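Local atomic coordinates of racemase (Pseudovibrio sp. JE062, PDB entry 3MKC), a protein that belongs to the mandelate racemase and muconate lactonizing enzyme family of the enolase superfamily, pairing an enolase-like N-terminal domain with a TIM-barrel-like C-terminal domain. Residues Asn70-Ala75 against Ser108-Ala113; Ile76-Leu79 against Asn84-Trp87. All coordinates share one frame; numbering follows the deposited sequence.

Interaction 1 (Asn70-Ala75 against Ser108-Ala113); sequences NITEKA and SGIDMA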
loop_
_atom_site.group_PDB
_atom_site.type_symbol
_atom_site.label_atom_id
_atom_site.label_comp_id
_atom_site.label_asym_id
_atom_site.label_seq_id
_atom_site.Cartn_x
_atom_site.Cartn_y
_atom_site.Cartn_z
ATOM N N ASN A 70 -0.684 -24.751 -7.138
ATOM C CA ASN A 70 -0.249 -23.587 -7.887
ATOM C C ASN A 70 -1.308 -22.532 -7.534
ATOM O O ASN A 70 -2.498 -22.842 -7.489
ATOM C CB ASN A 70 -0.254 -23.885 -9.390
ATOM C CG ASN A 70 0.065 -22.665 -10.217
ATOM O OD1 ASN A 70 -0.785 -21.797 -10.409
ATOM N ND2 ASN A 70 1.304 -22.578 -10.695
ATOM N N ILE A 71 -0.876 -21.299 -7.279
ATOM C CA ILE A 71 -1.789 -20.228 -6.870
ATOM C C ILE A 71 -2.937 -19.929 -7.839
ATOM O O ILE A 71 -4.078 -19.719 -7.415
ATOM C CB ILE A 71 -1.002 -18.912 -6.589
ATOM C CG1 ILE A 71 -1.952 -17.788 -6.154
ATOM C CG2 ILE A 71 -0.254 -18.476 -7.828
ATOM C CD1 ILE A 71 -2.635 -18.037 -4.847
ATOM N N THR A 72 -2.646 -19.923 -9.133
ATOM C CA THR A 72 -3.671 -19.613 -10.124
ATOM C C THR A 72 -4.689 -20.720 -10.348
ATOM O O THR A 72 -5.808 -20.459 -10.770
ATOM C CB THR A 72 -3.040 -19.303 -11.481
ATOM O OG1 THR A 72 -2.537 -20.518 -12.052
ATOM C CG2 THR A 72 -1.895 -18.325 -11.323
ATOM N N GLU A 73 -4.303 -21.957 -10.057
ATOM C CA GLU A 73 -5.177 -23.098 -10.282
ATOM C C GLU A 73 -6.593 -22.966 -9.737
ATOM O O GLU A 73 -7.563 -23.265 -10.435
ATOM C CB GLU A 73 -4.529 -24.365 -9.728
ATOM C CG GLU A 73 -5.170 -25.650 -10.215
ATOM C CD GLU A 73 -4.489 -26.888 -9.655
ATOM O OE1 GLU A 73 -3.260 -27.026 -9.838
ATOM O OE2 GLU A 73 -5.187 -27.717 -9.030
ATOM N N LYS A 74 -6.727 -22.509 -8.498
ATOM C CA LYS A 74 -8.053 -22.387 -7.906
ATOM C C LYS A 74 -8.873 -21.184 -8.363
ATOM O O LYS A 74 -10.021 -21.027 -7.952
ATOM C CB LYS A 74 -7.937 -22.400 -6.380
ATOM C CG LYS A 74 -7.385 -23.702 -5.829
ATOM C CD LYS A 74 -8.332 -24.873 -6.094
ATOM C CE LYS A 74 -7.695 -26.186 -5.665
ATOM N NZ LYS A 74 -8.622 -27.341 -5.792
ATOM N N ALA A 75 -8.288 -20.346 -9.215
ATOM C CA ALA A 75 -8.963 -19.164 -9.739
ATOM C C ALA A 75 -9.464 -19.426 -11.160
ATOM O O ALA A 75 -10.548 -18.986 -11.536
ATOM C CB ALA A 75 -8.013 -17.976 -9.737
ATOM N N SER A 108 -2.016 -11.510 -3.374
ATOM C CA SER A 108 -2.415 -10.104 -3.367
ATOM C C SER A 108 -2.603 -9.540 -4.779
ATOM O O SER A 108 -3.605 -8.881 -5.066
ATOM C CB SER A 108 -1.367 -9.276 -2.625
ATOM O OG SER A 108 -1.242 -9.699 -1.272
ATOM N N GLY A 109 -1.632 -9.789 -5.650
ATOM C CA GLY A 109 -1.731 -9.293 -7.015
ATOM C C GLY A 109 -2.948 -9.835 -7.739
ATOM O O GLY A 109 -3.603 -9.123 -8.502
ATOM N N ILE A 110 -3.253 -11.108 -7.522
ATOM C CA ILE A 110 -4.410 -11.703 -8.168
ATOM C C ILE A 110 -5.692 -11.079 -7.611
ATOM O O ILE A 110 -6.609 -10.773 -8.363
ATOM C CB ILE A 110 -4.444 -13.243 -7.967
ATOM C CG1 ILE A 110 -3.208 -13.877 -8.617
ATOM C CG2 ILE A 110 -5.710 -13.822 -8.580
ATOM C CD1 ILE A 110 -3.080 -15.375 -8.383
ATOM N N ASP A 111 -5.754 -10.877 -6.295
ATOM C CA ASP A 111 -6.949 -10.291 -5.694
ATOM C C ASP A 111 -7.241 -8.914 -6.284
ATOM O O ASP A 111 -8.376 -8.602 -6.635
ATOM C CB ASP A 111 -6.782 -10.155 -4.182
ATOM C CG ASP A 111 -8.010 -9.567 -3.514
ATOM O OD1 ASP A 111 -9.049 -10.263 -3.444
ATOM O OD2 ASP A 111 -7.936 -8.403 -3.064
HETATM N N MSE A 112 -6.200 -8.099 -6.386
HETATM C CA MSE A 112 -6.318 -6.756 -6.935
HETATM C C MSE A 112 -6.838 -6.812 -8.367
HETATM O O MSE A 112 -7.702 -6.025 -8.760
HETATM C CB MSE A 112 -4.951 -6.078 -6.916
HETATM C CG MSE A 112 -4.981 -4.596 -7.226
HETATM SE SE MSE A 112 -3.219 -3.832 -7.100
HETATM C CE MSE A 112 -2.593 -4.934 -5.630
ATOM N N ALA A 113 -6.309 -7.750 -9.144
ATOM C CA ALA A 113 -6.715 -7.890 -10.541
ATOM C C ALA A 113 -8.172 -8.325 -10.698
ATOM O O ALA A 113 -8.802 -8.046 -11.719
ATOM C CB ALA A 113 -5.797 -8.874 -11.249
#

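Interaction 2 (Ile76-Leu79 against Asn84-Trp87); sequences IGRL and NAIW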
loop_
_atom_site.group_PDB
_atom_site.type_symbol
_atom_site.label_atom_id
_atom_site.label_comp_id
_atom_site.label_asym_id
_atom_site.label_seq_id
_atom_site.Cartn_x
_atom_site.Cartn_y
_atom_site.Cartn_z
ATOM N N ILE A 76 -8.667 -20.144 -11.945
ATOM C CA ILE A 76 -9.037 -20.469 -13.319
ATOM C C ILE A 76 -10.409 -21.140 -13.366
ATOM O O ILE A 76 -10.674 -22.093 -12.629
ATOM C CB ILE A 76 -8.012 -21.426 -13.967
ATOM C CG1 ILE A 76 -6.609 -20.831 -13.877
ATOM C CG2 ILE A 76 -8.401 -21.697 -15.421
ATOM C CD1 ILE A 76 -6.451 -19.519 -14.589
ATOM N N GLY A 77 -11.279 -20.638 -14.233
ATOM C CA GLY A 77 -12.607 -21.209 -14.361
ATOM C C GLY A 77 -13.675 -20.538 -13.518
ATOM O O GLY A 77 -14.864 -20.661 -13.811
ATOM N N ARG A 78 -13.257 -19.816 -12.482
ATOM C CA ARG A 78 -14.198 -19.147 -11.585
ATOM C C ARG A 78 -14.709 -17.822 -12.142
ATOM O O ARG A 78 -14.063 -17.197 -12.985
ATOM C CB ARG A 78 -13.537 -18.897 -10.218
ATOM C CG ARG A 78 -13.071 -20.157 -9.478
ATOM C CD ARG A 78 -14.242 -21.058 -9.127
ATOM N NE ARG A 78 -15.174 -20.427 -8.196
ATOM C CZ ARG A 78 -14.976 -20.338 -6.884
ATOM N NH1 ARG A 78 -13.873 -20.845 -6.343
ATOM N NH2 ARG A 78 -15.879 -19.744 -6.108
ATOM N N LEU A 79 -15.882 -17.405 -11.671
ATOM C CA LEU A 79 -16.467 -16.139 -12.096
ATOM C C LEU A 79 -15.799 -15.062 -11.242
ATOM O O LEU A 79 -15.851 -15.122 -10.013
ATOM C CB LEU A 79 -17.980 -16.159 -11.866
ATOM C CG LEU A 79 -18.715 -17.286 -12.608
ATOM C CD1 LEU A 79 -20.202 -17.275 -12.268
ATOM C CD2 LEU A 79 -18.507 -17.121 -14.102
ATOM N N ASN A 84 -14.322 -12.804 -2.959
ATOM C CA ASN A 84 -14.143 -13.300 -1.600
ATOM C C ASN A 84 -13.945 -14.815 -1.574
ATOM O O ASN A 84 -13.077 -15.329 -0.863
ATOM C CB ASN A 84 -15.358 -12.916 -0.755
ATOM C CG ASN A 84 -15.223 -13.342 0.690
ATOM O OD1 ASN A 84 -15.850 -14.310 1.128
ATOM N ND2 ASN A 84 -14.402 -12.620 1.443
ATOM N N ALA A 85 -14.757 -15.524 -2.352
ATOM C CA ALA A 85 -14.674 -16.979 -2.407
ATOM C C ALA A 85 -13.396 -17.457 -3.090
ATOM O O ALA A 85 -12.798 -18.444 -2.671
ATOM C CB ALA A 85 -15.896 -17.548 -3.121
ATOM N N ILE A 86 -12.978 -16.766 -4.145
ATOM C CA ILE A 86 -11.760 -17.153 -4.851
ATOM C C ILE A 86 -10.562 -16.939 -3.924
ATOM O O ILE A 86 -9.618 -17.725 -3.916
ATOM C CB ILE A 86 -11.583 -16.334 -6.135
ATOM C CG1 ILE A 86 -12.772 -16.595 -7.065
ATOM C CG2 ILE A 86 -10.270 -16.709 -6.822
ATOM C CD1 ILE A 86 -12.829 -15.690 -8.271
ATOM N N TRP A 87 -10.616 -15.870 -3.138
ATOM C CA TRP A 87 -9.554 -15.558 -2.185
ATOM C C TRP A 87 -9.382 -16.763 -1.258
ATOM O O TRP A 87 -8.272 -17.270 -1.083
ATOM C CB TRP A 87 -9.944 -14.342 -1.338
ATOM C CG TRP A 87 -8.798 -13.664 -0.627
ATOM C CD1 TRP A 87 -8.169 -12.509 -1.004
ATOM C CD2 TRP A 87 -8.163 -14.085 0.591
ATOM N NE1 TRP A 87 -7.186 -12.183 -0.097
ATOM C CE2 TRP A 87 -7.161 -13.133 0.891
ATOM C CE3 TRP A 87 -8.343 -15.174 1.458
ATOM C CZ2 TRP A 87 -6.342 -13.235 2.023
ATOM C CZ3 TRP A 87 -7.525 -15.276 2.589
ATOM C CH2 TRP A 87 -6.539 -14.309 2.857
#

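Interaction 1 (Asn70-Ala75 against Ser108-Ala113)
Asn70 OD1 is gripped twice by Thr72, the residue whose CG2 methyl lies 4.3 Å from Ile110 CD1 on the neighbouring helix. Thr72 OG1 donates to Asn70 OD1 at 2.7 Å, and Thr72 N reaches the same OD1 at 2.9 Å with a bent N-H...O angle of 135°. The two donors come from opposite faces of the amide plane. The bond from the backbone N makes an Asx turn, a role suited to asparagine, whose short side chain brings OD1 close to the backbone N two residues on. The amide is fixed at its other end too, since Asn70 ND2 bonds to the carbonyls of Ala59 and Ile61. With its hydroxyl turned to Asn70, it is the methyl of Thr72 that meets Ile110.

The apolar contact proper is between two isoleucines that reach toward each other tip to tip. Ile71 CG1 meets Ile110 CD1 at 3.5 Å, tight for two carbons. An extended chi2 of 175° carries Ile110 CD1 well out from the helix, and the branched, wholly apolar side chain suits a position buried on this side. Ile110 also packs on Val34 of strand 29-38 and Phe17 of strand 12-22, Thr72 touches Ile15 and Phe17, and Ile71 leans on Met90 of helix 83-93; the loop thus fits between that helix, helix 102-122 and the strands.

Interaction 2 (Ile76-Leu79 against Asn84-Trp87)
Extended at Arg78 and Leu79, the chain of 76-79 runs past the helical segment 84-87, coming closest at Arg78 and Ile86, whose CA atoms are 7.4 Å apart. Gly77 just before adopts a positive phi (94°), where a side chain would collide with the preceding carbonyl, and backbone bonds tie Gly77 and Arg78 to Ile12.

No hydrogen bond spans the two segments; the contact is made by aliphatic carbons, one guanidinium and the carbonyl oxygen of Leu79. Ile86 CD1 lies 3.8 Å from Arg78 CB and 3.5 Å from Leu79 O, so one methyl meets both residues. Arg78 is bent at chi2 and chi3 (-63° and -64°), which folds its chain back so that Ile86 CG1 sits over one face of the guanidinium. Farther out, Arg78 NH2 approaches Ala85 CB obliquely at 3.7 Å, the small alanine letting the charged group come near the helix, and the same NH2 forms a salt bridge with Glu82. Arginine suits this partly exposed place: its CB and the face of its guanidinium lie against Ile86 while Glu82 answers its charge.

Here a loop packs back on the first turn of the helix it leads into, within the N-terminal domain of the enolase superfamily, an antiparallel meander followed by helices.

Overall arrangement
Both segments of interaction 2 fall within the chain that runs between the two segments of interaction 1, and the centres of the two contacts lie about 8 Å apart. The chain passes directly from 70-75 into 76-79, then turns into helix 83-93, which lies against helix 102-122. The two contacts touch at two points: Ala75 CB is 3.9 Å from Ile86 CG2, and Asp111 OD1 is 3.4 Å from Trp87 CD1. This second point faces the barrel domain, because Asp111 OD1 bonds to Thr295 OG1 and Trp87 NE1 to Gly292 O. Together the contacts link the loop, helices 83-93 and 102-122 and the start of barrel helix 293-306.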